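Local coordinates for protein glucose-6-phosphate 1-dehydrogenase (PDB 7E6I) that catalyses the NADP-dependent oxidation of glucose 6-phosphate to 6-phosphogluconolactone, the first and rate-limiting step of the oxidative pentose phosphate pathway, at residues Phe14-Asp19 with Glu55-Lys60; Lys24-Leu29 with Thr42-Tyr47; Pro63-Pro68 with Ala75-Phe80; Phe120-Pro125 with Asp131-Leu136. All coordinates share one frame; numbering follows the deposited sequence.

Contact 1. Residues Phe14-Asp19 with Glu55-Lys60; sequences FGASGD and EDLREK
Lys60 and Leu57 lie one turn apart on helix 54-61 and both reach for the loop after strand 10-14, Lys60 at Ser17 and Leu57 at Ala16. The Lys60 chain leaves the helix with CG anti to the backbone N (chi1 -156°), runs out nearly extended and bends only at its last torsion, which brings the ammonium NZ 2.7 Å from Ser17 O. The donor lies in the plane of that carbonyl, with a C=O...N angle of 145°, so it meets the oxygen well off the straight extension of the C=O bond. Lys60 CE follows at 3.8 Å from the same oxygen. Leu57 also has CG anti to its backbone N, and its CD1 makes a looser apolar touch with Ala16 CB at 4.4 Å, with Ala16 O a neighbouring atom at 4.0 Å from the same methyl. Gly15-Gly18, between strand 10-14 and helix 19-34, belong to the glycine-rich dinucleotide loop of the Rossmann fold, and Gly15 to Asp19 probably bind NADP(+), as in relatives. A type I turn from Gly15 to Gly18, closed by Gly18 N to Gly15 O at 3.0 Å, shapes this loop, and Gly18 is the N-cap of helix 19-34. Ala16 O is hydrogen-bonded to Ser21 OG. The carboxylate of Asp19 stays 5.7 Å from Lys60 NZ, measured from OD1, which may add some long-range attraction, though its salt bridge is to Lys22. Leu57 continues into the core against Phe26, Val84 and Tyr86, while the Ser17 side chain touches Arg49, another probable NADP(+) ligand.

Contact 2. Residues Lys24-Leu29 with Thr42-Tyr47; sequences KTFPAL and TKIIGY
Phe26 is the first residue of the helical segment to reach the strand, meeting Ile44 and Gly46. With CG anti to its carbonyl carbon (chi1 -84°), the ring is carried across to the strand, where CE1 comes 3.7 Å from Ile44 CG2 in an oblique approach. The two side chains pass alongside one another, pointing opposite ways, and the ring edge at CZ points to Gly46 CA, 4.4 Å away and close to the ring plane. With no side chain on Gly46, the ring edge comes close to the strand backbone. At Pro27 the helix kinks, because the proline N cannot bond to the preceding turn. Leu29, almost one turn beyond Phe26, comes at Ile44 head-on: its CD1 lies 3.9 Å from Ile44 CG2 and 4.1 Å from Ile44 CD1, tip to tip. The CG2 methyl of Ile44 is thus shared by Phe26 and Leu29, and Ile13 of strand 10-14 lines the same core. Helical segment 24-29 and strand 43-47 run antiparallel at 172°, their axes 11.6 Å apart at closest approach. This is the packing of the helix on the following strand in the first beta-alpha-beta unit of a Rossmann fold.

Contact 3. Residues Pro63-Pro68 with Ala75-Phe80; sequences PFLKKP and AKVNEF
The bond from Glu79 N to Ala75 O, 2.7 Å long, and the next one, from Phe80 N to Lys76 O at 2.8 Å, belong to the turn of helix 74-83 from which Val77 and Phe80 face Leu65 and Lys67. No hydrogen bond joins the helix to the loop Pro63-Pro68, and the contact is made by apolar carbon alone. Leu65 carries most of it. Its CD1 methyl touches both helix residues, 4.2 Å from Val77 CG1 and 4.0 Å from Phe80 CD2. In both pairs the side chains are set aslant, and the methyl meets the Phe80 ring obliquely. Phe80 holds CG anti to its backbone N (chi1 174°), which sends the ring outward from the helix toward Leu65. Val77 divides its two methyls between two partners: while CG1 faces Leu65, CG2 touches Lys67 CG at 4.1 Å, with the lysine chain running roughly perpendicular to the valine. This touch lies at an exposed margin, and beyond CG the lysine chain bends twice, at chi2 and chi3, before NZ makes its long, weak ion pair with Asp74. Arg34 NH1 also hydrogen-bonds Lys66 O of the loop. Phe30 of helix 19-34 packs on Leu65 and Val77, and its ring meets that of Phe80 with the planes at about 55°. The contact therefore closes the connection between helices 54-61 and 74-83 over the flank of helix 19-34, just before strand 84-88 at the sheet edge.

Contact 4. Residues Phe120-Pro125 with Asp131-Leu136; sequences FYLALP and DVCSKL
Leu136 lays its two methyls over the Phe120 side chain. CD2 sits above one face of the ring, 3.8 Å from the centroid and 22° off the ring normal, a CH-pi contact displaced toward the CE1 rim, where the separation falls to 3.5 Å. CD1 lies over the root of the ring, 3.9 Å from Phe120 CG. The leucine and the phenylalanine extend in opposing senses, so they overlap along their length. Strand 120-122 and helix 131-136 run antiparallel at 161° with axes 10.9 Å apart, as expected for a strand and the helix that follows it in a beta-alpha-beta unit of the Rossmann domain. Farther along, Leu122 sends CD2 to Cys133 SG at 3.7 Å, while its contacts with Val132 CG1 and Leu136 CD1 are looser. After the strand an inverse gamma turn centred on Ala123 redirects the chain, yet Leu124 still faces the helix: its CD1 meets Val132 CG2 at 3.9 Å, one side chain set nearly square across the other. With CG2 anti to the carbonyl carbon, Val132 presents that branch to the leucine. Leu124 also packs on Phe14 and lies close to Gly15 of the probable NADP(+) loop, and Pro125 is the N-cap of helix 126-139.

In the fold
From the N terminus, strand 10-14 runs into the 14-19 loop, and contact 1 closes the 35 residues from there to helix 54-61. Contact 2 falls entirely within that span, packing helix 19-34 on strand 43-48; Ala16 N, probably bonded to Tyr47 O, joins the two. Contacts 3 and 4 then follow in series, each a short loop. Contact 3 is coupled to contact 2 where Phe80 CE1 packs on Ile44 CD1 at 3.4 Å. Contact 4 borders contact 1 through a probable bond from Phe14 N to Tyr121 O, because strands 10-14 and 117-122 are sheet neighbours. All four lie in the dinucleotide-binding domain, around its parallel sheet.

Contact 1. Residues Phe14-Asp19 with Glu55-Lys60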
loop_
_atom_site.group_PDB
_atom_site.type_symbol
_atom_site.label_atom_id
_atom_site.label_comp_id
_atom_site.label_asym_id
_atom_site.label_seq_id
_atom_site.Cartn_x
_atom_site.Cartn_y
_atom_site.Cartn_z
ATOM N N PHE A 14 -0.425 -16.221 12.451
ATOM C CA PHE A 14 0.844 -16.332 13.150
ATOM C C PHE A 14 1.302 -14.964 13.639
ATOM O O PHE A 14 1.045 -13.935 13.007
ATOM C CB PHE A 14 1.899 -16.952 12.242
ATOM C CG PHE A 14 1.796 -18.452 12.138
ATOM C CD1 PHE A 14 0.899 -19.042 11.258
ATOM C CD2 PHE A 14 2.601 -19.270 12.912
ATOM C CE1 PHE A 14 0.810 -20.425 11.159
ATOM C CE2 PHE A 14 2.515 -20.645 12.816
ATOM C CZ PHE A 14 1.618 -21.227 11.940
ATOM N N GLY A 15 1.991 -14.960 14.779
ATOM C CA GLY A 15 2.318 -13.712 15.435
ATOM C C GLY A 15 1.128 -13.088 16.122
ATOM O O GLY A 15 1.064 -11.862 16.249
ATOM N N ALA A 16 0.175 -13.906 16.574
ATOM C CA ALA A 16 -1.139 -13.397 16.957
ATOM C C ALA A 16 -1.097 -12.416 18.121
ATOM O O ALA A 16 -2.032 -11.629 18.281
ATOM C CB ALA A 16 -2.061 -14.559 17.302
ATOM N N SER A 17 -0.051 -12.443 18.931
ATOM C CA SER A 17 0.044 -11.582 20.101
ATOM C C SER A 17 0.608 -10.202 19.787
ATOM O O SER A 17 0.587 -9.323 20.656
ATOM C CB SER A 17 0.913 -12.261 21.161
ATOM O OG SER A 17 2.188 -12.577 20.612
ATOM N N GLY A 18 1.106 -9.990 18.581
ATOM C CA GLY A 18 1.757 -8.745 18.255
ATOM C C GLY A 18 0.793 -7.629 17.917
ATOM O O GLY A 18 -0.416 -7.814 17.786
ATOM N N ASP A 19 1.371 -6.440 17.755
ATOM C CA ASP A 19 0.568 -5.242 17.539
ATOM C C ASP A 19 -0.217 -5.326 16.244
ATOM O O ASP A 19 -1.417 -5.019 16.208
ATOM C CB ASP A 19 1.466 -4.008 17.533
ATOM C CG ASP A 19 1.531 -3.345 18.884
ATOM O OD1 ASP A 19 0.992 -3.931 19.854
ATOM O OD2 ASP A 19 2.115 -2.243 18.972
ATOM N N GLU A 55 -9.075 -16.920 26.298
ATOM C CA GLU A 55 -9.580 -15.707 26.925
ATOM C C GLU A 55 -8.628 -14.540 26.705
ATOM O O GLU A 55 -9.063 -13.419 26.411
ATOM C CB GLU A 55 -9.799 -15.958 28.420
ATOM C CG GLU A 55 -11.251 -16.225 28.805
ATOM C CD GLU A 55 -12.210 -15.209 28.194
ATOM O OE1 GLU A 55 -12.746 -15.463 27.084
ATOM O OE2 GLU A 55 -12.422 -14.150 28.827
ATOM N N ASP A 56 -7.323 -14.787 26.838
ATOM C CA ASP A 56 -6.353 -13.709 26.698
ATOM C C ASP A 56 -6.403 -13.108 25.301
ATOM O O ASP A 56 -6.472 -11.884 25.141
ATOM C CB ASP A 56 -4.949 -14.222 27.015
ATOM C CG ASP A 56 -4.840 -14.812 28.406
ATOM O OD1 ASP A 56 -4.341 -15.954 28.522
ATOM O OD2 ASP A 56 -5.241 -14.134 29.378
ATOM N N LEU A 57 -6.375 -13.960 24.273
ATOM C CA LEU A 57 -6.436 -13.475 22.899
ATOM C C LEU A 57 -7.694 -12.648 22.657
ATOM O O LEU A 57 -7.622 -11.510 22.180
ATOM C CB LEU A 57 -6.377 -14.650 21.925
ATOM C CG LEU A 57 -6.244 -14.224 20.462
ATOM C CD1 LEU A 57 -5.038 -13.310 20.295
ATOM C CD2 LEU A 57 -6.163 -15.430 19.536
ATOM N N ARG A 58 -8.863 -13.218 22.974
ATOM C CA ARG A 58 -10.124 -12.519 22.739
ATOM C C ARG A 58 -10.154 -11.179 23.456
ATOM O O ARG A 58 -10.575 -10.168 22.881
ATOM C CB ARG A 58 -11.300 -13.386 23.186
ATOM C CG ARG A 58 -11.443 -14.675 22.410
ATOM C CD ARG A 58 -12.226 -15.701 23.186
ATOM N NE ARG A 58 -12.359 -16.964 22.467
ATOM C CZ ARG A 58 -12.639 -18.122 23.057
ATOM N NH1 ARG A 58 -12.806 -18.163 24.372
ATOM N NH2 ARG A 58 -12.753 -19.237 22.339
ATOM N N GLU A 59 -9.705 -11.145 24.707
ATOM C CA GLU A 59 -9.723 -9.892 25.443
ATOM C C GLU A 59 -8.625 -8.955 24.981
ATOM O O GLU A 59 -8.745 -7.743 25.166
ATOM C CB GLU A 59 -9.604 -10.154 26.943
ATOM C CG GLU A 59 -10.778 -10.941 27.523
ATOM C CD GLU A 59 -12.084 -10.150 27.539
ATOM O OE1 GLU A 59 -12.040 -8.899 27.478
ATOM O OE2 GLU A 59 -13.160 -10.784 27.625
ATOM N N LYS A 60 -7.566 -9.486 24.378
ATOM C CA LYS A 60 -6.507 -8.630 23.857
ATOM C C LYS A 60 -6.977 -7.851 22.629
ATOM O O LYS A 60 -6.588 -6.694 22.432
ATOM C CB LYS A 60 -5.277 -9.478 23.531
ATOM C CG LYS A 60 -3.950 -8.735 23.537
ATOM C CD LYS A 60 -2.799 -9.688 23.202
ATOM C CE LYS A 60 -1.489 -9.268 23.873
ATOM N NZ LYS A 60 -0.623 -8.450 22.963
#

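Contact 2. Residues Lys24-Leu29 with Thr42-Tyr47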
loop_
_atom_site.group_PDB
_atom_site.type_symbol
_atom_site.label_atom_id
_atom_site.label_comp_id
_atom_site.label_asym_id
_atom_site.label_seq_id
_atom_site.Cartn_x
_atom_site.Cartn_y
_atom_site.Cartn_z
ATOM N N LYS A 24 -4.952 -4.793 13.701
ATOM C CA LYS A 24 -5.294 -4.727 12.284
ATOM C C LYS A 24 -5.866 -6.036 11.754
ATOM O O LYS A 24 -6.951 -6.042 11.160
ATOM C CB LYS A 24 -4.074 -4.315 11.462
ATOM C CG LYS A 24 -3.550 -2.934 11.822
ATOM C CD LYS A 24 -4.114 -1.879 10.884
ATOM C CE LYS A 24 -3.759 -0.469 11.334
ATOM N NZ LYS A 24 -3.862 0.489 10.192
ATOM N N THR A 25 -5.155 -7.150 11.955
ATOM C CA THR A 25 -5.600 -8.403 11.352
ATOM C C THR A 25 -6.924 -8.859 11.948
ATOM O O THR A 25 -7.901 -9.085 11.219
ATOM C CB THR A 25 -4.541 -9.490 11.521
ATOM O OG1 THR A 25 -3.239 -8.922 11.345
ATOM C CG2 THR A 25 -4.764 -10.606 10.498
ATOM N N PHE A 26 -6.982 -8.993 13.271
ATOM C CA PHE A 26 -8.211 -9.442 13.908
ATOM C C PHE A 26 -9.327 -8.414 13.748
ATOM O O PHE A 26 -10.465 -8.801 13.442
ATOM C CB PHE A 26 -7.960 -9.788 15.377
ATOM C CG PHE A 26 -7.430 -11.178 15.562
ATOM C CD1 PHE A 26 -8.298 -12.255 15.665
ATOM C CD2 PHE A 26 -6.063 -11.420 15.555
ATOM C CE1 PHE A 26 -7.810 -13.550 15.805
ATOM C CE2 PHE A 26 -5.568 -12.706 15.692
ATOM C CZ PHE A 26 -6.446 -13.771 15.818
ATOM N N PRO A 27 -9.067 -7.111 13.922
ATOM C CA PRO A 27 -10.135 -6.145 13.618
ATOM C C PRO A 27 -10.644 -6.246 12.186
ATOM O O PRO A 27 -11.848 -6.069 11.949
ATOM C CB PRO A 27 -9.476 -4.793 13.920
ATOM C CG PRO A 27 -8.467 -5.107 14.967
ATOM C CD PRO A 27 -7.926 -6.455 14.589
ATOM N N ALA A 28 -9.766 -6.552 11.223
ATOM C CA ALA A 28 -10.225 -6.695 9.845
ATOM C C ALA A 28 -11.071 -7.948 9.680
ATOM O O ALA A 28 -12.091 -7.930 8.978
ATOM C CB ALA A 28 -9.039 -6.723 8.877
ATOM N N LEU A 29 -10.646 -9.053 10.294
ATOM C CA LEU A 29 -11.454 -10.265 10.254
ATOM C C LEU A 29 -12.835 -10.010 10.831
ATOM O O LEU A 29 -13.834 -10.522 10.314
ATOM C CB LEU A 29 -10.769 -11.388 11.026
ATOM C CG LEU A 29 -9.725 -12.177 10.259
ATOM C CD1 LEU A 29 -9.008 -13.138 11.195
ATOM C CD2 LEU A 29 -10.400 -12.919 9.142
ATOM N N THR A 42 -16.107 -20.506 10.105
ATOM C CA THR A 42 -14.688 -20.264 9.906
ATOM C C THR A 42 -13.968 -20.460 11.228
ATOM O O THR A 42 -14.369 -19.881 12.243
ATOM C CB THR A 42 -14.449 -18.839 9.398
ATOM O OG1 THR A 42 -14.982 -18.695 8.074
ATOM C CG2 THR A 42 -12.958 -18.514 9.384
ATOM N N LYS A 43 -12.896 -21.250 11.224
ATOM C CA LYS A 43 -12.104 -21.435 12.436
ATOM C C LYS A 43 -10.919 -20.471 12.437
ATOM O O LYS A 43 -10.026 -20.571 11.591
ATOM C CB LYS A 43 -11.630 -22.882 12.581
ATOM C CG LYS A 43 -11.071 -23.173 13.972
ATOM C CD LYS A 43 -11.192 -24.641 14.372
ATOM C CE LYS A 43 -10.787 -24.851 15.821
ATOM N NZ LYS A 43 -10.467 -23.548 16.480
ATOM N N ILE A 44 -10.903 -19.550 13.395
ATOM C CA ILE A 44 -9.842 -18.556 13.508
ATOM C C ILE A 44 -8.914 -18.957 14.646
ATOM O O ILE A 44 -9.341 -19.039 15.805
ATOM C CB ILE A 44 -10.414 -17.151 13.730
ATOM C CG1 ILE A 44 -11.476 -16.855 12.675
ATOM C CG2 ILE A 44 -9.326 -16.128 13.630
ATOM C CD1 ILE A 44 -12.001 -15.454 12.728
ATOM N N ILE A 45 -7.642 -19.186 14.319
ATOM C CA ILE A 45 -6.632 -19.670 15.262
ATOM C C ILE A 45 -5.474 -18.678 15.311
ATOM O O ILE A 45 -4.834 -18.412 14.281
ATOM C CB ILE A 45 -6.101 -21.054 14.871
ATOM C CG1 ILE A 45 -7.222 -22.082 14.763
ATOM C CG2 ILE A 45 -5.057 -21.502 15.856
ATOM C CD1 ILE A 45 -6.741 -23.401 14.202
ATOM N N GLY A 46 -5.172 -18.175 16.501
ATOM C CA GLY A 46 -4.022 -17.330 16.709
ATOM C C GLY A 46 -2.875 -18.127 17.298
ATOM O O GLY A 46 -3.025 -18.763 18.337
ATOM N N TYR A 47 -1.724 -18.074 16.633
ATOM C CA TYR A 47 -0.528 -18.810 17.028
ATOM C C TYR A 47 0.592 -17.826 17.346
ATOM O O TYR A 47 0.828 -16.884 16.583
ATOM C CB TYR A 47 -0.109 -19.775 15.900
ATOM C CG TYR A 47 1.065 -20.709 16.160
ATOM C CD1 TYR A 47 2.358 -20.222 16.289
ATOM C CD2 TYR A 47 0.882 -22.085 16.216
ATOM C CE1 TYR A 47 3.428 -21.078 16.503
ATOM C CE2 TYR A 47 1.945 -22.946 16.429
ATOM C CZ TYR A 47 3.213 -22.441 16.571
ATOM O OH TYR A 47 4.271 -23.299 16.787
#

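Contact 3. Residues Pro63-Pro68 with Ala75-Phe80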
loop_
_atom_site.group_PDB
_atom_site.type_symbol
_atom_site.label_atom_id
_atom_site.label_comp_id
_atom_site.label_asym_id
_atom_site.label_seq_id
_atom_site.Cartn_x
_atom_site.Cartn_y
_atom_site.Cartn_z
ATOM N N PRO A 63 -10.600 -4.718 22.382
ATOM C CA PRO A 63 -10.535 -3.246 22.392
ATOM C C PRO A 63 -10.319 -2.628 21.033
ATOM O O PRO A 63 -10.380 -1.399 20.923
ATOM C CB PRO A 63 -9.351 -2.944 23.317
ATOM C CG PRO A 63 -9.249 -4.124 24.174
ATOM C CD PRO A 63 -9.613 -5.289 23.317
ATOM N N PHE A 64 -10.067 -3.421 19.996
ATOM C CA PHE A 64 -9.761 -2.876 18.686
ATOM C C PHE A 64 -10.791 -3.223 17.632
ATOM O O PHE A 64 -10.773 -2.613 16.554
ATOM C CB PHE A 64 -8.373 -3.348 18.231
ATOM C CG PHE A 64 -7.274 -2.937 19.166
ATOM C CD1 PHE A 64 -6.822 -1.629 19.191
ATOM C CD2 PHE A 64 -6.724 -3.851 20.054
ATOM C CE1 PHE A 64 -5.815 -1.244 20.069
ATOM C CE2 PHE A 64 -5.724 -3.478 20.924
ATOM C CZ PHE A 64 -5.266 -2.176 20.937
ATOM N N LEU A 65 -11.689 -4.162 17.911
ATOM C CA LEU A 65 -12.798 -4.408 17.008
ATOM C C LEU A 65 -13.626 -3.135 16.876
ATOM O O LEU A 65 -13.802 -2.388 17.841
ATOM C CB LEU A 65 -13.650 -5.560 17.525
ATOM C CG LEU A 65 -12.915 -6.825 17.984
ATOM C CD1 LEU A 65 -13.897 -7.985 18.099
ATOM C CD2 LEU A 65 -11.754 -7.201 17.060
ATOM N N LYS A 66 -14.107 -2.871 15.669
ATOM C CA LYS A 66 -14.825 -1.641 15.372
ATOM C C LYS A 66 -16.322 -1.913 15.361
ATOM O O LYS A 66 -16.781 -2.824 14.667
ATOM C CB LYS A 66 -14.380 -1.077 14.025
ATOM C CG LYS A 66 -13.640 0.236 14.122
ATOM C CD LYS A 66 -12.176 0.006 14.366
ATOM C CE LYS A 66 -11.573 1.181 15.115
ATOM N NZ LYS A 66 -10.108 1.018 15.335
ATOM N N LYS A 67 -17.076 -1.135 16.142
ATOM C CA LYS A 67 -18.537 -1.212 16.158
ATOM C C LYS A 67 -19.100 0.062 15.542
ATOM O O LYS A 67 -19.334 1.053 16.252
ATOM C CB LYS A 67 -19.089 -1.408 17.574
ATOM C CG LYS A 67 -18.407 -2.473 18.420
ATOM C CD LYS A 67 -18.055 -1.910 19.793
ATOM C CE LYS A 67 -19.153 -2.143 20.823
ATOM N NZ LYS A 67 -18.766 -1.613 22.170
ATOM N N PRO A 68 -19.333 0.094 14.228
ATOM C CA PRO A 68 -19.945 1.288 13.633
ATOM C C PRO A 68 -21.404 1.459 14.017
ATOM O O PRO A 68 -21.908 2.588 13.981
ATOM C CB PRO A 68 -19.781 1.052 12.128
ATOM C CG PRO A 68 -19.757 -0.436 11.987
ATOM C CD PRO A 68 -19.135 -0.985 13.244
ATOM N N ALA A 75 -23.818 -8.479 19.788
ATOM C CA ALA A 75 -23.851 -9.932 19.664
ATOM C C ALA A 75 -22.834 -10.414 18.639
ATOM O O ALA A 75 -22.220 -11.472 18.819
ATOM C CB ALA A 75 -25.254 -10.403 19.292
ATOM N N LYS A 76 -22.629 -9.640 17.569
ATOM C CA LYS A 76 -21.628 -10.009 16.573
ATOM C C LYS A 76 -20.223 -10.012 17.174
ATOM O O LYS A 76 -19.411 -10.895 16.866
ATOM C CB LYS A 76 -21.704 -9.060 15.373
ATOM C CG LYS A 76 -23.095 -8.880 14.778
ATOM C CD LYS A 76 -23.227 -9.584 13.435
ATOM C CE LYS A 76 -24.246 -8.876 12.555
ATOM N NZ LYS A 76 -24.110 -7.393 12.662
ATOM N N VAL A 77 -19.914 -9.037 18.033
ATOM C CA VAL A 77 -18.609 -9.021 18.688
ATOM C C VAL A 77 -18.379 -10.328 19.434
ATOM O O VAL A 77 -17.359 -11.003 19.246
ATOM C CB VAL A 77 -18.483 -7.812 19.631
ATOM C CG1 VAL A 77 -17.284 -7.995 20.561
ATOM C CG2 VAL A 77 -18.360 -6.516 18.839
ATOM N N ASN A 78 -19.335 -10.715 20.286
ATOM C CA ASN A 78 -19.181 -11.945 21.057
ATOM C C ASN A 78 -19.264 -13.168 20.159
ATOM O O ASN A 78 -18.548 -14.152 20.377
ATOM C CB ASN A 78 -20.231 -12.013 22.160
ATOM C CG ASN A 78 -20.218 -10.788 23.045
ATOM O OD1 ASN A 78 -19.164 -10.349 23.515
ATOM N ND2 ASN A 78 -21.394 -10.221 23.277
ATOM N N GLU A 79 -20.134 -13.123 19.149
ATOM C CA GLU A 79 -20.170 -14.179 18.142
ATOM C C GLU A 79 -18.785 -14.412 17.552
ATOM O O GLU A 79 -18.286 -15.543 17.517
ATOM C CB GLU A 79 -21.147 -13.797 17.038
ATOM C CG GLU A 79 -22.512 -14.392 17.146
ATOM C CD GLU A 79 -23.424 -13.861 16.068
ATOM O OE1 GLU A 79 -23.485 -12.623 15.911
ATOM O OE2 GLU A 79 -24.061 -14.677 15.368
ATOM N N PHE A 80 -18.146 -13.330 17.097
ATOM C CA PHE A 80 -16.843 -13.426 16.447
ATOM C C PHE A 80 -15.783 -13.980 17.397
ATOM O O PHE A 80 -15.036 -14.901 17.043
ATOM C CB PHE A 80 -16.439 -12.049 15.924
ATOM C CG PHE A 80 -15.056 -11.996 15.361
ATOM C CD1 PHE A 80 -14.773 -12.572 14.132
ATOM C CD2 PHE A 80 -14.034 -11.373 16.059
ATOM C CE1 PHE A 80 -13.500 -12.525 13.610
ATOM C CE2 PHE A 80 -12.756 -11.322 15.537
ATOM C CZ PHE A 80 -12.488 -11.898 14.312
#

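Contact 4. Residues Phe120-Pro125 with Asp131-Leu136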
loop_
_atom_site.group_PDB
_atom_site.type_symbol
_atom_site.label_atom_id
_atom_site.label_comp_id
_atom_site.label_asym_id
_atom_site.label_seq_id
_atom_site.Cartn_x
_atom_site.Cartn_y
_atom_site.Cartn_z
ATOM N N PHE A 120 -3.139 -18.891 5.947
ATOM C CA PHE A 120 -2.140 -18.562 6.959
ATOM C C PHE A 120 -1.763 -17.096 6.811
ATOM O O PHE A 120 -1.128 -16.713 5.822
ATOM C CB PHE A 120 -0.912 -19.455 6.812
ATOM C CG PHE A 120 -1.201 -20.907 7.001
ATOM C CD1 PHE A 120 -1.333 -21.444 8.275
ATOM C CD2 PHE A 120 -1.369 -21.738 5.906
ATOM C CE1 PHE A 120 -1.610 -22.789 8.453
ATOM C CE2 PHE A 120 -1.647 -23.086 6.077
ATOM C CZ PHE A 120 -1.774 -23.611 7.349
ATOM N N TYR A 121 -2.155 -16.277 7.783
ATOM C CA TYR A 121 -1.754 -14.873 7.818
ATOM C C TYR A 121 -0.505 -14.739 8.684
ATOM O O TYR A 121 -0.548 -15.025 9.885
ATOM C CB TYR A 121 -2.884 -13.989 8.358
ATOM C CG TYR A 121 -2.694 -12.524 8.045
ATOM C CD1 TYR A 121 -1.591 -11.818 8.540
ATOM C CD2 TYR A 121 -3.602 -11.846 7.235
ATOM C CE1 TYR A 121 -1.403 -10.482 8.240
ATOM C CE2 TYR A 121 -3.422 -10.505 6.927
ATOM C CZ TYR A 121 -2.329 -9.825 7.430
ATOM O OH TYR A 121 -2.155 -8.489 7.120
ATOM N N LEU A 122 0.595 -14.272 8.089
ATOM C CA LEU A 122 1.892 -14.252 8.774
ATOM C C LEU A 122 2.210 -12.836 9.263
ATOM O O LEU A 122 2.977 -12.091 8.652
ATOM C CB LEU A 122 2.987 -14.784 7.852
ATOM C CG LEU A 122 3.260 -16.286 7.793
ATOM C CD1 LEU A 122 1.990 -17.087 7.639
ATOM C CD2 LEU A 122 4.211 -16.582 6.655
ATOM N N ALA A 123 1.626 -12.468 10.406
ATOM C CA ALA A 123 1.803 -11.124 10.964
ATOM C C ALA A 123 3.147 -11.015 11.686
ATOM O O ALA A 123 3.234 -10.761 12.886
ATOM C CB ALA A 123 0.652 -10.785 11.897
ATOM N N LEU A 124 4.213 -11.203 10.922
ATOM C CA LEU A 124 5.550 -11.369 11.467
ATOM C C LEU A 124 6.526 -10.623 10.586
ATOM O O LEU A 124 6.227 -10.339 9.417
ATOM C CB LEU A 124 5.934 -12.858 11.536
ATOM C CG LEU A 124 5.114 -13.746 12.475
ATOM C CD1 LEU A 124 5.287 -15.206 12.137
ATOM C CD2 LEU A 124 5.536 -13.479 13.906
ATOM N N PRO A 125 7.701 -10.272 11.104
ATOM C CA PRO A 125 8.746 -9.693 10.255
ATOM C C PRO A 125 9.376 -10.766 9.387
ATOM O O PRO A 125 9.290 -11.964 9.703
ATOM C CB PRO A 125 9.751 -9.130 11.269
ATOM C CG PRO A 125 9.562 -9.981 12.477
ATOM C CD PRO A 125 8.116 -10.349 12.518
ATOM N N ASP A 131 11.323 -19.141 8.424
ATOM C CA ASP A 131 11.197 -20.256 9.343
ATOM C C ASP A 131 9.780 -20.804 9.319
ATOM O O ASP A 131 9.580 -22.003 9.095
ATOM C CB ASP A 131 11.616 -19.837 10.755
ATOM C CG ASP A 131 13.094 -19.489 10.843
ATOM O OD1 ASP A 131 13.806 -19.746 9.847
ATOM O OD2 ASP A 131 13.552 -18.961 11.889
ATOM N N VAL A 132 8.779 -19.938 9.499
ATOM C CA VAL A 132 7.396 -20.415 9.541
ATOM C C VAL A 132 6.997 -21.046 8.216
ATOM O O VAL A 132 6.305 -22.071 8.182
ATOM C CB VAL A 132 6.439 -19.277 9.925
ATOM C CG1 VAL A 132 4.995 -19.796 9.957
ATOM C CG2 VAL A 132 6.850 -18.678 11.260
ATOM N N CYS A 133 7.416 -20.447 7.103
ATOM C CA CYS A 133 7.068 -21.014 5.803
ATOM C C CYS A 133 7.663 -22.407 5.639
ATOM O O CYS A 133 6.968 -23.339 5.218
ATOM C CB CYS A 133 7.519 -20.079 4.681
ATOM S SG CYS A 133 6.394 -18.658 4.468
ATOM N N SER A 134 8.948 -22.569 5.980
ATOM C CA SER A 134 9.546 -23.900 6.041
ATOM C C SER A 134 8.690 -24.849 6.863
ATOM O O SER A 134 8.302 -25.926 6.392
ATOM C CB SER A 134 10.954 -23.833 6.637
ATOM O OG SER A 134 11.804 -23.042 5.834
ATOM N N LYS A 135 8.367 -24.454 8.092
ATOM C CA LYS A 135 7.638 -25.347 8.983
ATOM C C LYS A 135 6.271 -25.719 8.413
ATOM O O LYS A 135 5.886 -26.893 8.417
ATOM C CB LYS A 135 7.502 -24.701 10.354
ATOM C CG LYS A 135 8.817 -24.522 11.081
ATOM C CD LYS A 135 9.386 -25.849 11.520
ATOM C CE LYS A 135 10.896 -25.767 11.638
ATOM N NZ LYS A 135 11.562 -27.037 11.253
ATOM N N LEU A 136 5.517 -24.730 7.919
ATOM C CA LEU A 136 4.235 -25.030 7.284
ATOM C C LEU A 136 4.404 -26.004 6.125
ATOM O O LEU A 136 3.590 -26.919 5.946
ATOM C CB LEU A 136 3.573 -23.747 6.789
ATOM C CG LEU A 136 3.021 -22.774 7.816
ATOM C CD1 LEU A 136 2.629 -21.478 7.101
ATOM C CD2 LEU A 136 1.844 -23.390 8.539
#